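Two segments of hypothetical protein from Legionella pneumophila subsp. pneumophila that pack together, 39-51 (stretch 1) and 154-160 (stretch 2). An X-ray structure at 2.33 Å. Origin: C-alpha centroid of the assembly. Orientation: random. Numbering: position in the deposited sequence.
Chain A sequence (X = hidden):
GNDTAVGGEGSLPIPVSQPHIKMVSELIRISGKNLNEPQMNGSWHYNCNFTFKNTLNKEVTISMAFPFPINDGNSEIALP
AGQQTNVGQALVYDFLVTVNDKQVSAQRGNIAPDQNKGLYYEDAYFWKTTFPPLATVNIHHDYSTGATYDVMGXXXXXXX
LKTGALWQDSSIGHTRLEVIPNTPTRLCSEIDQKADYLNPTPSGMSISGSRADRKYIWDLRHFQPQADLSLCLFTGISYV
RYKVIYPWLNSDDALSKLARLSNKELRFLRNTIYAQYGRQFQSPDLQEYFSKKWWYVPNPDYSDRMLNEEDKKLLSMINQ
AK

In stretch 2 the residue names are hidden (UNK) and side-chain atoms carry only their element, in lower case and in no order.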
ATOM      1  N   GLN A  39     -10.174   4.770  11.814  1.00 42.26           N
ATOM      2  CA  GLN A  39     -11.352   4.922  10.939  1.00 41.86           C
ATOM      3  C   GLN A  39     -11.164   4.222   9.574  1.00 43.66           C
ATOM      4  O   GLN A  39     -12.124   4.138   8.793  1.00 44.91           O
ATOM      5  CB  GLN A  39     -11.651   6.415  10.671  1.00 44.18           C
ATOM      6  CG  GLN A  39     -11.738   7.307  11.899  1.00 66.64           C
ATOM      7  CD  GLN A  39     -10.468   8.088  12.098  1.00 93.92           C
ATOM      8  OE1 GLN A  39     -10.024   8.847  11.230  1.00 95.40           O
ATOM      9  NE2 GLN A  39      -9.879   7.957  13.268  1.00 87.84           N
HETATM   10  N   MSE A  40      -9.925   3.782   9.271  1.00 36.24           N
HETATM   11  CA  MSE A  40      -9.522   3.072   8.044  1.00 33.68           C
HETATM   12  C   MSE A  40      -9.831   3.909   6.807  1.00 38.10           C
HETATM   13  O   MSE A  40     -10.344   3.409   5.801  1.00 38.13           O
HETATM   14  CB  MSE A  40     -10.158   1.665   7.947  1.00 34.54           C
HETATM   15  CG  MSE A  40      -9.954   0.782   9.178  1.00 40.13           C
HETATM   16 SE   MSE A  40      -8.141   0.754   9.919  0.75 46.18          SE
HETATM   17  CE  MSE A  40      -7.115   0.207   8.376  1.00 40.63           C
ATOM     18  N   ASN A  41      -9.487   5.198   6.888  1.00 34.59           N
ATOM     19  CA  ASN A  41      -9.708   6.145   5.807  1.00 33.68           C
ATOM     20  C   ASN A  41      -8.349   6.576   5.206  1.00 34.11           C
ATOM     21  O   ASN A  41      -8.197   7.678   4.670  1.00 33.54           O
ATOM     22  CB  ASN A  41     -10.572   7.339   6.293  1.00 34.45           C
ATOM     23  CG  ASN A  41      -9.948   8.193   7.368  1.00 47.88           C
ATOM     24  OD1 ASN A  41      -8.874   7.900   7.897  1.00 31.96           O
ATOM     25  ND2 ASN A  41     -10.606   9.293   7.691  1.00 46.82           N
ATOM     26  N   GLY A  42      -7.396   5.659   5.262  1.00 28.71           N
ATOM     27  CA  GLY A  42      -6.074   5.849   4.685  1.00 27.68           C
ATOM     28  C   GLY A  42      -6.101   5.872   3.170  1.00 31.04           C
ATOM     29  O   GLY A  42      -7.025   5.348   2.526  1.00 29.98           O
ATOM     30  N   SER A  43      -5.086   6.509   2.592  1.00 26.36           N
ATOM     31  CA  SER A  43      -4.962   6.630   1.152  1.00 24.40           C
ATOM     32  C   SER A  43      -3.498   6.582   0.731  1.00 26.81           C
ATOM     33  O   SER A  43      -2.597   6.780   1.544  1.00 24.24           O
ATOM     34  CB  SER A  43      -5.606   7.929   0.664  1.00 28.71           C
ATOM     35  OG  SER A  43      -5.177   9.058   1.413  1.00 34.78           O
ATOM     36  N   TRP A  44      -3.290   6.246  -0.549  1.00 24.74           N
ATOM     37  CA  TRP A  44      -2.012   6.265  -1.232  1.00 25.34           C
ATOM     38  C   TRP A  44      -2.125   7.210  -2.423  1.00 29.92           C
ATOM     39  O   TRP A  44      -3.101   7.140  -3.183  1.00 28.24           O
ATOM     40  CB  TRP A  44      -1.586   4.862  -1.683  1.00 23.17           C
ATOM     41  CG  TRP A  44      -1.280   3.931  -0.552  1.00 23.23           C
ATOM     42  CD1 TRP A  44      -2.072   2.929  -0.085  1.00 25.42           C
ATOM     43  CD2 TRP A  44      -0.082   3.900   0.236  1.00 23.22           C
ATOM     44  NE1 TRP A  44      -1.460   2.293   0.963  1.00 25.01           N
ATOM     45  CE2 TRP A  44      -0.228   2.858   1.176  1.00 26.39           C
ATOM     46  CE3 TRP A  44       1.125   4.623   0.212  1.00 24.98           C
ATOM     47  CZ2 TRP A  44       0.783   2.518   2.083  1.00 25.88           C
ATOM     48  CZ3 TRP A  44       2.111   4.317   1.145  1.00 26.56           C
ATOM     49  CH2 TRP A  44       1.946   3.259   2.048  1.00 26.83           C
ATOM     50  N   HIS A  45      -1.134   8.098  -2.567  1.00 28.15           N
ATOM     51  CA  HIS A  45      -1.035   9.062  -3.661  1.00 28.12           C
ATOM     52  C   HIS A  45       0.129   8.667  -4.551  1.00 28.92           C
ATOM     53  O   HIS A  45       1.266   8.594  -4.101  1.00 28.15           O
ATOM     54  CB  HIS A  45      -0.883  10.489  -3.115  1.00 30.69           C
ATOM     55  CG  HIS A  45      -0.856  11.550  -4.171  1.00 35.22           C
ATOM     56  ND1 HIS A  45      -0.180  12.739  -3.972  1.00 38.20           N
ATOM     57  CD2 HIS A  45      -1.404  11.563  -5.409  1.00 36.85           C
ATOM     58  CE1 HIS A  45      -0.349  13.436  -5.082  1.00 38.02           C
ATOM     59  NE2 HIS A  45      -1.078  12.766  -5.974  1.00 37.63           N
ATOM     60  N   TYR A  46      -0.172   8.393  -5.812  1.00 24.94           N
ATOM     61  CA  TYR A  46       0.787   7.945  -6.814  1.00 24.07           C
ATOM     62  C   TYR A  46       1.174   9.059  -7.759  1.00 27.53           C
ATOM     63  O   TYR A  46       0.297   9.644  -8.402  1.00 26.93           O
ATOM     64  CB  TYR A  46       0.197   6.784  -7.643  1.00 24.93           C
ATOM     65  CG  TYR A  46      -0.218   5.559  -6.858  1.00 26.20           C
ATOM     66  CD1 TYR A  46      -1.363   5.572  -6.060  1.00 28.56           C
ATOM     67  CD2 TYR A  46       0.438   4.347  -7.029  1.00 26.56           C
ATOM     68  CE1 TYR A  46      -1.776   4.431  -5.369  1.00 30.05           C
ATOM     69  CE2 TYR A  46       0.029   3.201  -6.355  1.00 27.90           C
ATOM     70  CZ  TYR A  46      -1.076   3.247  -5.520  1.00 35.49           C
ATOM     71  OH  TYR A  46      -1.459   2.109  -4.853  1.00 38.31           O
ATOM     72  N   ASN A  47       2.484   9.367  -7.839  1.00 23.99           N
ATOM     73  CA  ASN A  47       3.021  10.303  -8.826  1.00 25.64           C
ATOM     74  C   ASN A  47       3.975   9.469  -9.668  1.00 32.30           C
ATOM     75  O   ASN A  47       5.000   9.002  -9.163  1.00 32.35           O
ATOM     76  CB  ASN A  47       3.677  11.512  -8.197  1.00 26.97           C
ATOM     77  CG  ASN A  47       2.730  12.428  -7.487  1.00 44.34           C
ATOM     78  OD1 ASN A  47       2.540  12.333  -6.274  1.00 39.08           O
ATOM     79  ND2 ASN A  47       2.221  13.420  -8.197  1.00 38.58           N
ATOM     80  N   CYS A  48       3.577   9.162 -10.901  1.00 30.27           N
ATOM     81  CA  CYS A  48       4.356   8.269 -11.750  1.00 30.87           C
ATOM     82  C   CYS A  48       4.805   8.950 -13.011  1.00 31.66           C
ATOM     83  O   CYS A  48       3.989   9.493 -13.733  1.00 30.86           O
ATOM     84  CB  CYS A  48       3.567   7.006 -12.081  1.00 31.95           C
ATOM     85  SG  CYS A  48       2.711   6.256 -10.673  1.00 36.25           S
ATOM     86  N   ASN A  49       6.088   8.837 -13.319  1.00 27.17           N
ATOM     87  CA  ASN A  49       6.636   9.347 -14.547  1.00 27.61           C
ATOM     88  C   ASN A  49       7.154   8.175 -15.338  1.00 30.85           C
ATOM     89  O   ASN A  49       7.603   7.197 -14.748  1.00 30.04           O
ATOM     90  CB  ASN A  49       7.715  10.429 -14.321  1.00 27.88           C
ATOM     91  CG  ASN A  49       7.829  11.309 -15.545  1.00 37.93           C
ATOM     92  OD1 ASN A  49       7.052  12.247 -15.727  1.00 32.23           O
ATOM     93  ND2 ASN A  49       8.736  10.974 -16.460  1.00 28.58           N
ATOM     94  N   PHE A  50       7.031   8.247 -16.671  1.00 27.52           N
ATOM     95  CA  PHE A  50       7.438   7.195 -17.596  1.00 27.45           C
ATOM     96  C   PHE A  50       8.066   7.816 -18.810  1.00 33.83           C
ATOM     97  O   PHE A  50       7.586   8.840 -19.311  1.00 34.56           O
ATOM     98  CB  PHE A  50       6.243   6.319 -18.040  1.00 28.62           C
ATOM     99  CG  PHE A  50       5.274   5.923 -16.959  1.00 29.07           C
ATOM    100  CD1 PHE A  50       5.497   4.790 -16.182  1.00 32.33           C
ATOM    101  CD2 PHE A  50       4.149   6.695 -16.696  1.00 29.14           C
ATOM    102  CE1 PHE A  50       4.621   4.451 -15.134  1.00 32.03           C
ATOM    103  CE2 PHE A  50       3.276   6.355 -15.658  1.00 31.92           C
ATOM    104  CZ  PHE A  50       3.515   5.225 -14.891  1.00 30.13           C
ATOM    105  N   THR A  51       9.122   7.187 -19.304  1.00 30.47           N
ATOM    106  CA  THR A  51       9.824   7.650 -20.494  1.00 31.57           C
ATOM    107  C   THR A  51       9.698   6.532 -21.506  1.00 34.95           C
ATOM    108  O   THR A  51      10.035   5.390 -21.202  1.00 36.68           O
ATOM    109  CB  THR A  51      11.283   8.032 -20.145  1.00 37.86           C
ATOM    110  OG1 THR A  51      11.307   8.901 -19.015  1.00 43.97           O
ATOM    111  CG2 THR A  51      12.000   8.687 -21.274  1.00 31.68           C
ATOM    112  N   UNK A 154      -2.776  -6.542   8.162  1.00 29.00           N
ATOM    113  CA  UNK A 154      -1.828  -6.051   7.164  1.00 28.53           C
ATOM    114  C   UNK A 154      -2.360  -4.863   6.386  1.00 30.89           C
ATOM    115  O   UNK A 154      -3.564  -4.709   6.245  1.00 29.23           O
ATOM    116  c   UNK A 154      -1.495  -7.152   6.152  1.00 29.65           C
ATOM    117  c   UNK A 154      -1.006  -8.468   6.707  1.00 32.11           C
ATOM    118  c   UNK A 154       0.183  -9.731   8.408  1.00 35.38           C
ATOM    119  c   UNK A 154      -1.116  -9.640   5.962  1.00 33.39           C
ATOM    120  c   UNK A 154       0.049 -10.887   7.657  1.00 44.86           C
ATOM    121  o   UNK A 154       0.550 -12.082   8.131  1.00 49.26           O
ATOM    122  c   UNK A 154      -0.610 -10.846   6.435  1.00 35.39           C
ATOM    123  c   UNK A 154      -0.338  -8.531   7.931  1.00 34.34           C
ATOM    124  N   UNK A 155      -1.447  -4.038   5.872  1.00 28.64           N
ATOM    125  CA  UNK A 155      -1.682  -2.929   4.942  1.00 28.04           C
ATOM    126  C   UNK A 155      -0.918  -3.317   3.686  1.00 30.97           C
ATOM    127  O   UNK A 155       0.225  -3.778   3.776  1.00 30.29           O
ATOM    128  c   UNK A 155      -1.219  -1.584   5.514  1.00 29.27           C
ATOM    129  c   UNK A 155      -3.049   0.241   5.664  1.00 34.48           C
ATOM    130  c   UNK A 155      -3.550  -0.024   7.778  1.00 34.40           C
ATOM    131  c   UNK A 155      -2.299  -0.769   6.169  1.00 33.08           C
ATOM    132  n   UNK A 155      -3.863   0.686   6.692  1.00 34.33           N
ATOM    133  n   UNK A 155      -2.600  -0.913   7.522  1.00 35.15           N
ATOM    134  N   UNK A 156      -1.582  -3.282   2.547  1.00 26.63           N
ATOM    135  CA  UNK A 156      -0.973  -3.672   1.278  1.00 25.33           C
ATOM    136  C   UNK A 156      -0.835  -2.481   0.345  1.00 29.99           C
ATOM    137  O   UNK A 156      -1.786  -1.732   0.134  1.00 29.63           O
ATOM    138  c   UNK A 156       0.815  -9.442   1.049  1.00 29.64           C
ATOM    139  c   UNK A 156      -2.619  -6.632   2.132  1.00 26.82           C
ATOM    140  c   UNK A 156       0.414  -7.192   0.204  1.00 26.66           C
ATOM    141  c   UNK A 156      -0.741  -7.118   1.012  1.00 24.84           C
ATOM    142  c   UNK A 156      -1.078  -8.223   1.824  1.00 28.46           C
ATOM    143  c   UNK A 156       1.168  -8.360   0.220  1.00 28.85           C
ATOM    144  c   UNK A 156      -1.729  -6.100   1.250  1.00 24.36           C
ATOM    145  c   UNK A 156      -1.804  -4.758   0.591  1.00 23.18           C
ATOM    146  c   UNK A 156      -0.313  -9.403   1.844  1.00 28.56           C
ATOM    147  n   UNK A 156      -2.231  -7.897   2.492  1.00 26.34           N
ATOM    148  N   UNK A 157       0.353  -2.308  -0.210  1.00 28.65           N
ATOM    149  CA  UNK A 157       0.625  -1.265  -1.200  1.00 29.40           C
ATOM    150  C   UNK A 157       1.123  -2.050  -2.403  1.00 33.28           C
ATOM    151  O   UNK A 157       1.966  -2.934  -2.257  1.00 33.36           O
ATOM    152  c   UNK A 157       2.090   0.729  -1.874  1.00 33.58           C
ATOM    153  c   UNK A 157       2.640  -0.563   0.205  1.00 34.09           C
ATOM    154  c   UNK A 157       1.530  -0.087  -0.716  1.00 33.60           C
ATOM    155  N   UNK A 158       0.451  -1.869  -3.541  1.00 28.68           N
ATOM    156  CA  UNK A 158       0.751  -2.649  -4.734  1.00 27.37           C
ATOM    157  C   UNK A 158       0.867  -1.769  -5.954  1.00 29.17           C
ATOM    158  O   UNK A 158       0.319  -0.671  -6.000  1.00 28.43           O
ATOM    159  c   UNK A 158      -0.945  -4.385  -3.755  1.00 26.92           C
ATOM    160  n   UNK A 158      -3.022  -5.640  -3.165  1.00 22.79           N
ATOM    161  n   UNK A 158      -1.858  -7.465  -2.356  1.00 22.87           N
ATOM    162  c   UNK A 158      -0.327  -3.732  -4.983  1.00 24.51           C
ATOM    163  c   UNK A 158      -2.034  -5.315  -4.200  1.00 25.41           C
ATOM    164  c   UNK A 158      -2.928  -6.672  -2.329  1.00 37.18           C
ATOM    165  n   UNK A 158      -3.902  -6.926  -1.466  1.00 27.63           N
ATOM    166  N   UNK A 159       1.574  -2.284  -6.956  1.00 26.63           N
ATOM    167  CA  UNK A 159       1.793  -1.658  -8.257  1.00 24.95           C
ATOM    168  C   UNK A 159       2.092  -2.750  -9.280  1.00 27.66           C
ATOM    169  O   UNK A 159       3.040  -3.505  -9.078  1.00 26.57           O
ATOM    170  c   UNK A 159       2.926  -0.630  -8.187  1.00 24.65           C
ATOM    171  o   UNK A 159       2.897   3.061 -12.511  1.00 34.88           O
ATOM    172  c   UNK A 159       2.273   1.586  -9.215  1.00 25.23           C
ATOM    173  c   UNK A 159       2.262   2.496 -10.270  1.00 26.50           C
ATOM    174  c   UNK A 159       3.498   0.938 -11.611  1.00 24.33           C
ATOM    175  c   UNK A 159       3.521   0.046 -10.548  1.00 25.23           C
ATOM    176  c   UNK A 159       2.892   2.173 -11.462  1.00 32.09           C
ATOM    177  c   UNK A 159       2.919   0.357  -9.332  1.00 25.01           C
ATOM    178  N   UNK A 160       1.275  -2.842 -10.364  1.00 23.37           N
ATOM    179  CA  UNK A 160       1.451  -3.843 -11.422  1.00 23.30           C
ATOM    180  C   UNK A 160       2.595  -3.407 -12.368  1.00 28.70           C
ATOM    181  O   UNK A 160       2.519  -2.360 -13.008  1.00 27.87           O
ATOM    182  c   UNK A 160       0.149  -4.158 -12.189  1.00 25.90           C
ATOM    183  c   UNK A 160      -0.931  -4.689 -11.239  1.00 24.49           C
ATOM    184  c   UNK A 160       0.403  -5.145 -13.330  1.00 26.08           C
TER
HETATM  185  O   HOH W   1      -2.430  -0.218   2.277  1.00 22.79           O
HETATM  186  O   HOH W   2      -2.076  -0.515  -3.204  1.00 41.47           O

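The side chain at position 154 is one carbon followed by a ring of six carbons that bears a single oxygen, and nothing on stretch 1 is within its reach. A six-carbon ring with one oxygen on it is a tyrosine: Tyr154, whose hydroxyl is hydrogen-bonded elsewhere in the structure.

Position 155 points toward stretch 1. One carbon leads to a five-membered ring of three carbons and two nitrogens, and a carbon of that ring meets the methyl end of Met40, a selenomethionine. The ring is the imidazole of a histidine. In His155, CE1 lies 3.6 Å from CE of Met40. The CA-to-CB bond of Met40 runs sideways to this strand, and its three chi angles, all m, bring the methyl end back to the imidazole.

At position 156 the CA-to-CB bond points away. One carbon carries fused five- and six-membered rings holding eight carbons and one nitrogen, so the residue is Trp156. The nearest its side chain comes to stretch 1 is Trp156 CB, 7.1 Å from Trp44 NE1, and its backbone makes the link: water 1 accepts from Trp44 NE1 at 3.0 Å and donates to Trp156 O at 2.7 Å. The direct separation of Trp44 NE1 and Trp156 O is 4.1 Å, a gap that the water closes.

Position 157 points toward stretch 1 again, with just three side-chain carbons, one carrying the other two. The branched carbon lies over one face of the Trp44 indole. This is Val157. Its CB is 3.9 Å from Trp44 CZ2 and 4.2 Å from the centroid of the six-membered ring, in a CH-pi contact. A short branched side chain meets a broad flat one here, where Trp44 and Val157 have their CA atoms 8.0 Å apart.

Position 158 points away. Three carbons in line, a nitrogen, then a carbon carrying two more nitrogens make a guanidinium, hence Arg158. Here too the backbone faces the contact: water 2 accepts from Arg158 N at 2.9 Å and is hydrogen-bonded to Tyr46 OH at 3.2 Å.

Position 159 points toward stretch 1 and is the most covered residue of its stretch. One carbon leads to a six-carbon ring bearing an oxygen; the ring reaches Tyr46, and the oxygen nears Cys48 and Phe50. This is Tyr159. CD2 of Tyr159 meets CD2 of Tyr46 at 4.0 Å, edge to edge. Farther out, Tyr159 OH lies 3.7 Å from Cys48 SG and 3.3 Å from Phe50 CZ, at the edge of the phenylalanine ring.

Position 160 has three carbons, one bearing two, and touches nothing on stretch 1: Val160.

The contact works by alternation. Trp44, Tyr46, Cys48 and Phe50 point toward stretch 2, and His155, Val157 and Tyr159 point toward stretch 1. The strand axes run nearly parallel, 22° apart and 9.5 Å at closest approach, so side chains fill the space between them. No clear direct hydrogen bond crosses it; two waters join aromatic polar atoms to backbone atoms of the outward-pointing residues. The rule is to pack with inward side chains and let water serve the backbone between them.

Stretch 2 (154-160) YHWVRYV
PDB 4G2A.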